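Local coordinates for protein putative alpha-L-fucosidase (Bacteroides thetaiotaomicron VPI-5482, PDB 3GZA) that probably hydrolyses alpha-L-fucosidic linkages, releasing fucose from glycans, at residues D113-C118 and L123-Y128; G221-T226 and H281-E286. All blocks are in the same frame, centred on the assembly; numbering follows the deposited sequence.

Contact 1: D113-C118 and L123-Y128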
# COMPACT_ATOMS: atom_id res chain seq x y z
N ASP A 113 -18.79 8.59 7.68
CA ASP A 113 -20.05 9.06 7.12
C ASP A 113 -21.13 8.03 7.47
O ASP A 113 -22.23 8.37 7.93
CB ASP A 113 -19.96 9.14 5.61
CG ASP A 113 -19.23 10.35 5.07
OD1 ASP A 113 -18.50 11.05 5.78
OD2 ASP A 113 -19.41 10.56 3.85
N PHE A 114 -20.81 6.77 7.25
CA PHE A 114 -21.75 5.65 7.43
C PHE A 114 -22.23 5.44 8.83
O PHE A 114 -23.45 5.36 9.06
CB PHE A 114 -21.07 4.38 6.92
CG PHE A 114 -21.95 3.17 6.97
CD1 PHE A 114 -22.82 2.92 5.96
CD2 PHE A 114 -21.87 2.26 8.00
CE1 PHE A 114 -23.66 1.83 6.00
CE2 PHE A 114 -22.69 1.12 8.01
CZ PHE A 114 -23.57 0.92 7.03
N VAL A 115 -21.31 5.42 9.78
CA VAL A 115 -21.75 5.21 11.15
C VAL A 115 -22.56 6.41 11.64
O VAL A 115 -23.56 6.27 12.36
CB VAL A 115 -20.61 4.89 12.14
CG1 VAL A 115 -19.85 3.61 11.74
CG2 VAL A 115 -19.66 6.07 12.29
N ASN A 116 -22.19 7.62 11.18
CA ASN A 116 -22.96 8.80 11.52
C ASN A 116 -24.40 8.70 10.97
O ASN A 116 -25.36 9.04 11.67
CB ASN A 116 -22.26 10.07 10.98
CG ASN A 116 -20.97 10.42 11.74
OD1 ASN A 116 -20.66 9.85 12.79
ND2 ASN A 116 -20.27 11.45 11.24
N SER A 117 -24.52 8.27 9.70
CA SER A 117 -25.83 8.11 9.06
C SER A 117 -26.64 7.09 9.79
O SER A 117 -27.83 7.30 10.03
CB SER A 117 -25.68 7.75 7.57
OG SER A 117 -25.07 8.81 6.87
N CYS A 118 -26.05 5.94 10.15
CA CYS A 118 -26.79 4.92 10.91
C CYS A 118 -27.42 5.54 12.14
O CYS A 118 -28.62 5.45 12.39
CB CYS A 118 -25.87 3.77 11.32
SG CYS A 118 -25.42 2.70 9.91
N LEU A 123 -30.41 3.35 13.17
CA LEU A 123 -29.95 2.01 12.85
C LEU A 123 -28.61 1.84 13.57
O LEU A 123 -27.87 2.81 13.77
CB LEU A 123 -29.81 1.74 11.36
CG LEU A 123 -31.07 1.25 10.63
CD1 LEU A 123 -32.15 2.32 10.66
CD2 LEU A 123 -30.71 0.81 9.22
N GLN A 124 -28.36 0.63 14.05
CA GLN A 124 -27.11 0.33 14.74
C GLN A 124 -26.05 -0.01 13.69
O GLN A 124 -26.24 -0.90 12.87
CB GLN A 124 -27.32 -0.86 15.68
CG GLN A 124 -28.32 -0.52 16.81
CD GLN A 124 -28.78 -1.73 17.63
OE1 GLN A 124 -28.04 -2.22 18.47
NE2 GLN A 124 -30.00 -2.18 17.41
N PRO A 125 -24.91 0.69 13.73
CA PRO A 125 -23.87 0.43 12.74
C PRO A 125 -22.94 -0.67 13.07
O PRO A 125 -22.53 -0.78 14.20
CB PRO A 125 -23.05 1.75 12.75
CG PRO A 125 -23.23 2.28 14.07
CD PRO A 125 -24.56 1.84 14.59
N GLY A 126 -22.62 -1.48 12.08
CA GLY A 126 -21.58 -2.48 12.20
C GLY A 126 -20.55 -2.31 11.09
O GLY A 126 -20.78 -1.62 10.13
N ILE A 127 -19.43 -3.02 11.22
CA ILE A 127 -18.34 -2.91 10.25
C ILE A 127 -17.90 -4.29 9.80
O ILE A 127 -17.72 -5.20 10.62
CB ILE A 127 -17.17 -2.12 10.81
CG1 ILE A 127 -17.55 -0.65 11.14
CG2 ILE A 127 -16.05 -2.09 9.76
CD1 ILE A 127 -16.48 0.19 11.84
N TYR A 128 -17.77 -4.46 8.50
CA TYR A 128 -17.27 -5.69 7.89
C TYR A 128 -15.82 -5.43 7.48
O TYR A 128 -15.49 -4.37 6.90
CB TYR A 128 -18.15 -6.03 6.69
CG TYR A 128 -17.81 -7.14 5.73
CD1 TYR A 128 -16.66 -7.12 4.95
CD2 TYR A 128 -18.68 -8.21 5.58
CE1 TYR A 128 -16.39 -8.13 4.06
CE2 TYR A 128 -18.42 -9.21 4.67
CZ TYR A 128 -17.26 -9.17 3.92
OH TYR A 128 -17.03 -10.16 2.99

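Contact 2: G221-T226 and H281-E286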
# COMPACT_ATOMS: atom_id res chain seq x y z
N GLY A 221 -26.08 -21.36 6.32
CA GLY A 221 -25.85 -22.43 5.33
C GLY A 221 -26.16 -22.15 3.87
O GLY A 221 -26.00 -23.06 3.04
N SER A 222 -26.67 -20.95 3.53
CA SER A 222 -26.92 -20.60 2.15
C SER A 222 -27.04 -19.08 2.09
O SER A 222 -27.10 -18.42 3.12
CB SER A 222 -28.22 -21.20 1.65
OG SER A 222 -29.36 -20.55 2.22
N GLU A 223 -26.99 -18.52 0.88
CA GLU A 223 -27.24 -17.10 0.65
C GLU A 223 -28.61 -16.94 -0.05
O GLU A 223 -28.80 -16.06 -0.87
CB GLU A 223 -26.14 -16.48 -0.17
CG GLU A 223 -24.79 -16.55 0.54
CD GLU A 223 -23.67 -15.81 -0.18
OE1 GLU A 223 -23.85 -15.43 -1.35
OE2 GLU A 223 -22.60 -15.60 0.44
N THR A 224 -29.58 -17.75 0.37
CA THR A 224 -30.95 -17.71 -0.16
C THR A 224 -31.84 -16.78 0.64
O THR A 224 -32.99 -16.58 0.26
CB THR A 224 -31.61 -19.09 -0.09
OG1 THR A 224 -31.66 -19.52 1.26
CG2 THR A 224 -30.86 -20.12 -1.00
N GLY A 225 -31.34 -16.22 1.73
CA GLY A 225 -32.13 -15.39 2.62
C GLY A 225 -33.12 -16.20 3.43
O GLY A 225 -34.12 -15.65 3.91
N THR A 226 -32.83 -17.49 3.61
CA THR A 226 -33.67 -18.40 4.39
C THR A 226 -32.78 -19.28 5.24
O THR A 226 -31.57 -19.35 5.04
CB THR A 226 -34.52 -19.34 3.53
OG1 THR A 226 -33.69 -20.35 2.88
CG2 THR A 226 -35.30 -18.59 2.50
N HIS A 281 -26.74 -12.98 -8.72
CA HIS A 281 -26.56 -13.12 -7.26
C HIS A 281 -25.43 -12.17 -6.91
O HIS A 281 -24.27 -12.60 -6.68
CB HIS A 281 -26.24 -14.59 -6.94
CG HIS A 281 -26.20 -14.91 -5.48
ND1 HIS A 281 -27.33 -15.26 -4.77
CD2 HIS A 281 -25.18 -14.91 -4.59
CE1 HIS A 281 -26.99 -15.46 -3.49
NE2 HIS A 281 -25.69 -15.26 -3.37
N GLU A 282 -25.77 -10.87 -6.84
CA GLU A 282 -24.75 -9.84 -6.81
C GLU A 282 -24.67 -9.06 -5.51
O GLU A 282 -25.58 -8.32 -5.20
CB GLU A 282 -24.98 -8.86 -7.96
CG GLU A 282 -25.17 -9.56 -9.28
CD GLU A 282 -24.13 -10.63 -9.63
OE1 GLU A 282 -22.90 -10.34 -9.67
OE2 GLU A 282 -24.53 -11.77 -9.97
N TRP A 283 -23.55 -9.21 -4.80
CA TRP A 283 -23.32 -8.47 -3.57
C TRP A 283 -22.83 -7.05 -3.86
O TRP A 283 -22.91 -6.18 -3.01
CB TRP A 283 -22.33 -9.21 -2.68
CG TRP A 283 -22.86 -10.46 -2.09
CD1 TRP A 283 -22.62 -11.71 -2.52
CD2 TRP A 283 -23.76 -10.59 -0.96
NE1 TRP A 283 -23.27 -12.63 -1.72
CE2 TRP A 283 -24.00 -11.96 -0.77
CE3 TRP A 283 -24.33 -9.68 -0.08
CZ2 TRP A 283 -24.79 -12.46 0.27
CZ3 TRP A 283 -25.17 -10.15 0.90
CH2 TRP A 283 -25.35 -11.53 1.11
N PHE A 284 -22.26 -6.85 -5.03
CA PHE A 284 -21.78 -5.52 -5.49
C PHE A 284 -22.57 -4.94 -6.65
O PHE A 284 -23.18 -5.66 -7.45
CB PHE A 284 -20.31 -5.65 -5.97
CG PHE A 284 -19.29 -5.87 -4.89
CD1 PHE A 284 -18.79 -4.79 -4.20
CD2 PHE A 284 -18.82 -7.14 -4.58
CE1 PHE A 284 -17.79 -4.97 -3.24
CE2 PHE A 284 -17.88 -7.32 -3.61
CZ PHE A 284 -17.39 -6.22 -2.90
N TRP A 285 -22.53 -3.62 -6.74
CA TRP A 285 -23.09 -2.93 -7.89
C TRP A 285 -22.25 -3.25 -9.11
O TRP A 285 -21.03 -3.15 -9.09
CB TRP A 285 -23.12 -1.42 -7.67
CG TRP A 285 -23.91 -0.75 -8.74
CD1 TRP A 285 -25.25 -0.45 -8.70
CD2 TRP A 285 -23.46 -0.36 -10.06
NE1 TRP A 285 -25.64 0.10 -9.89
CE2 TRP A 285 -24.56 0.18 -10.73
CE3 TRP A 285 -22.22 -0.41 -10.72
CZ2 TRP A 285 -24.48 0.64 -12.04
CZ3 TRP A 285 -22.16 0.04 -12.04
CH2 TRP A 285 -23.28 0.58 -12.65
N GLU A 286 -22.93 -3.58 -10.19
CA GLU A 286 -22.37 -3.91 -11.48
C GLU A 286 -23.29 -3.30 -12.53
O GLU A 286 -24.47 -3.07 -12.26
CB GLU A 286 -22.28 -5.43 -11.68
CG GLU A 286 -21.42 -6.10 -10.69
CD GLU A 286 -21.67 -7.55 -10.66
OE1 GLU A 286 -21.22 -8.24 -11.57
OE2 GLU A 286 -22.31 -8.02 -9.70

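Contact 1: D113-C118 and L123-Y128
C118 and V115 close over the P125 ring where helix 110-121 turns back into strand 124-129, the second half of a beta-alpha-beta crossover of the TIM-barrel fold. The two short axes run nearly antiparallel, at 155° and 7.4 Å apart, and V115 and C118, three residues apart, both meet P125. Packing is tightest at C118: its CB lies 3.3 Å from the carbonyl O of L123 and 3.8 Å from P125 CB. V115 crosses the proline at about a right angle, its CG1 lying 3.8 Å from the same P125 CB. At the turn itself, L123 N donates to C118 O at 2.9 Å, reaching the oxygen from above the carbonyl plane. Away from the strand the helix is looser: N116 points into solvent, and D113, three residues earlier and partly exposed, is salt-bridged to R104. Q124 likewise turns its side chain from the helix, while its backbone is hydrogen-bonded to K74 and A76, around the start of strand 75-79. F114, with CG anti to the backbone N (chi1 -177°), brings ring atom CE2 to 4.0 Å from G126 O, while the ring also packs on A76 and L78. One face of that ring carries C118 SG, 3.7 Å above the plane and displaced toward the rim.

Contact 2: G221-T226 and H281-E286
E223 lays its carboxylate against the pyrrole edge of W283 and its CB against the imidazole of H281, CB to H281 CE1 being 3.6 Å. A single oxygen takes both bonds. H281 NE2 donates to the anti lone pair of E223 OE1 at 2.7 Å, with ring and carboxylate only 14° from coplanar: a His-carboxylate hydrogen bond. W283 NE1 reaches the same E223 OE1 at 2.9 Å, but from above the carboxylate plane, the indole standing 83° to it. The two donors thus grip OE1 from different directions and fix the rotation of the group. With chi1 -173°, H281 throws its ring across to the glutamate, and H281 CE1 comes 3.2 Å from E223 O at the ring edge. Replacing E223 by an alanine would probably leave H281 NE2 and W283 NE1 without their shared acceptor and the imidazole freer to turn. E223 OE2 is hydrogen-bonded to N4 of a HEPES molecule, probably from the crystallisation liquor, consistent with a place at the pocket that barrel loops form. The contact joins the loops after strands 218-219 and 264-273, which pair in parallel; E223 and W283 touch D271 of the latter, and H281 and W283 touch P273.

Overall arrangement
Read from the N terminus, the two contacts follow one another in series, neither nested nor crossed. Contact 1 closes a turn of only four intervening residues, bringing helix 110-121 back against the strand that follows it, which lies between strands 75-79 and 178-181 in the barrel sheet. Contact 2 opens later and closes over 54 residues, joining loops beyond strands 218-219 and 264-273. Their centres lie 21 Å apart, and their nearest atoms, about 7 Å apart, do not touch. H27 links the two neighbourhoods: its ring meets Y128 of the first, and W283 and F284 of the second. F284 also packs on H31, a ligand of the sodium ion.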